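Local coordinates for secretion protein Snm4 (Mycobacterium xenopi, PDB 7B7J) that probably contributes a cytosolic ubiquitin-like domain to the membrane-embedded pore complex of the mycobacterial ESX-5 type VII secretion system, at residues A40-S43 and V44-P48. Numbering follows the deposited sequence.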
ATOM      1  N   ALA A  40      -5.005  -5.371  11.353  1.00 28.87           N
ATOM      2  CA  ALA A  40      -3.832  -4.611  11.838  1.00 29.58           C
ATOM      3  C   ALA A  40      -3.967  -3.159  11.448  1.00 27.51           C
ATOM      4  O   ALA A  40      -4.408  -2.884  10.330  1.00 28.99           O
ATOM      5  CB  ALA A  40      -2.623  -5.204  11.182  1.00 31.60           C
ATOM      6  N   PRO A  41      -3.386  -2.221  12.229  1.00 31.43           N
ATOM      7  CA  PRO A  41      -3.303  -0.850  11.742  1.00 29.18           C
ATOM      8  C   PRO A  41      -2.492  -0.763  10.481  1.00 28.45           C
ATOM      9  O   PRO A  41      -1.409  -1.422  10.387  1.00 31.76           O
ATOM     10  CB  PRO A  41      -2.822  -0.132  12.978  1.00 33.25           C
ATOM     11  CG  PRO A  41      -2.310  -1.063  13.980  1.00 42.57           C
ATOM     12  CD  PRO A  41      -2.822  -2.415  13.563  1.00 36.33           C
ATOM     13  N   ILE A  42      -2.884   0.121   9.606  1.00 28.65           N
ATOM     14  CA  ILE A  42      -2.088   0.391   8.381  1.00 29.85           C
ATOM     15  C   ILE A  42      -0.623   0.676   8.673  1.00 30.21           C
ATOM     16  O   ILE A  42       0.175   0.253   7.841  1.00 32.56           O
ATOM     17  CB  ILE A  42      -2.783   1.521   7.509  1.00 31.38           C
ATOM     18  CG1 ILE A  42      -4.213   1.146   7.085  1.00 34.98           C
ATOM     19  CG2 ILE A  42      -1.923   2.101   6.383  1.00 39.95           C
ATOM     20  CD1 ILE A  42      -4.443  -0.163   6.441  1.00 34.35           C
ATOM     21  N   SER A  43      -0.384   1.456   9.669  1.00 33.21           N
ATOM     22  CA  SER A  43       0.954   1.886  10.106  1.00 37.65           C
ATOM     23  C   SER A  43       1.926   0.696  10.150  1.00 35.60           C
ATOM     24  O   SER A  43       3.173   0.939   9.999  1.00 37.88           O
ATOM     25  CB  SER A  43       0.938   2.693  11.331  1.00 39.47           C
ATOM     26  OG  SER A  43       0.590   1.911  12.474  1.00 38.50           O
ATOM     27  N   VAL A  44       1.489  -0.454  10.633  1.00 32.80           N
ATOM     28  CA  VAL A  44       2.485  -1.543  10.797  1.00 32.48           C
ATOM     29  C   VAL A  44       2.520  -2.292   9.484  1.00 31.39           C
ATOM     30  O   VAL A  44       3.493  -3.128   9.258  1.00 31.43           O
ATOM     31  CB  VAL A  44       2.130  -2.500  11.929  1.00 35.20           C
ATOM     32  CG1 VAL A  44       2.126  -1.807  13.257  1.00 39.41           C
ATOM     33  CG2 VAL A  44       0.903  -3.360  11.626  1.00 31.56           C
ATOM     34  N   MET A  45       1.713  -2.054   8.438  1.00 27.68           N
ATOM     35  CA  MET A  45       1.786  -2.749   7.155  1.00 27.56           C
ATOM     36  C   MET A  45       2.488  -2.001   6.041  1.00 27.87           C
ATOM     37  O   MET A  45       2.867  -2.587   5.071  1.00 29.00           O
ATOM     38  CB  MET A  45       0.371  -3.234   6.714  1.00 30.09           C
ATOM     39  CG  MET A  45      -0.298  -4.262   7.808  1.00 28.83           C
ATOM     40  SD  MET A  45      -1.637  -5.099   7.054  1.00 34.93           S
ATOM     41  CE  MET A  45      -2.821  -3.783   6.966  1.00 31.98           C
ATOM     42  N   ILE A  46       2.659  -0.667   6.210  1.00 28.58           N
ATOM     43  CA  ILE A  46       3.142   0.072   5.009  1.00 31.16           C
ATOM     44  C   ILE A  46       4.562  -0.220   4.548  1.00 30.09           C
ATOM     45  O   ILE A  46       4.745  -0.470   3.320  1.00 29.59           O
ATOM     46  CB  ILE A  46       3.044   1.602   5.291  1.00 39.08           C
ATOM     47  CG1 ILE A  46       1.587   2.049   5.254  1.00 46.51           C
ATOM     48  CG2 ILE A  46       3.730   2.363   4.113  1.00 43.87           C
ATOM     49  CD1 ILE A  46       1.281   2.463   3.884  1.00 51.15           C
ATOM     50  N   ASP A  47       5.464  -0.185   5.447  1.00 29.34           N
ATOM     51  CA  ASP A  47       6.882  -0.450   5.147  1.00 31.55           C
ATOM     52  C   ASP A  47       7.063  -1.866   4.772  1.00 29.70           C
ATOM     53  O   ASP A  47       7.632  -2.150   3.696  1.00 29.66           O
ATOM     54  CB  ASP A  47       7.888  -0.040   6.199  1.00 34.68           C
ATOM     55  CG  ASP A  47       7.821   1.453   6.338  1.00 41.76           C
ATOM     56  OD1 ASP A  47       7.575   2.232   5.429  1.00 42.41           O
ATOM     57  OD2 ASP A  47       7.790   1.828   7.439  1.00 46.10           O
ATOM     58  N   PRO A  48       6.399  -2.790   5.518  1.00 28.52           N
ATOM     59  CA  PRO A  48       6.398  -4.207   5.003  1.00 31.32           C
ATOM     60  C   PRO A  48       5.869  -4.440   3.584  1.00 31.55           C
ATOM     61  O   PRO A  48       6.459  -5.258   2.787  1.00 31.36           O
ATOM     62  CB  PRO A  48       5.663  -5.004   6.114  1.00 30.64           C
ATOM     63  CG  PRO A  48       5.963  -4.236   7.314  1.00 32.47           C
ATOM     64  CD  PRO A  48       6.016  -2.777   6.937  1.00 30.37           C
TER
HETATM   65  O   HOH W   1       5.218   0.138   8.391  1.00 32.31           O
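Ala-40 and Pro-41 lie against Val-44 and Met-45 where the loop after strand 30-37 of this ubiquitin-like fold turns into helix 42-60. The CB of Ala-40 is a small bump in a shallow hollow between CG2 of Val-44, 4.0 Å away, and CG of Met-45. The same Val-44 methyl comes within 4.3 Å of CD of Pro-41, placed there by a chi1 of -63° that sets CG2 between the backbone N and carbonyl carbon and swings it back over the incoming loop. Met-45 runs out nearly straight until its last torsion, where the bend at chi3 (-72°) brings CE up to O of Ala-40 (3.8 Å) and to CD1 of Ile-42 (4.0 Å). On its other branch, Ile-42 rests CG2 on CG1 of Ile-46 at 3.7 Å, one turn on, and both isoleucines are buried: Ile-42 against Leu-83 and Leu-89, Ile-46 against Trp-73 and Leu-75 of strand 70-76.

The helix starts on bonds from each N to the O three residues back: N of Val-44 to O of Pro-41, N of Met-45 to O of Ile-42 at 2.8 Å. That O of Ile-42 also takes the N-H of Ile-46, more weakly (N-H...O 122°). Where the helix kinks, a water donates to O of Ser-43 and to OD2 of Asp-47, and accepts from N of Asp-47 at 3.0 Å.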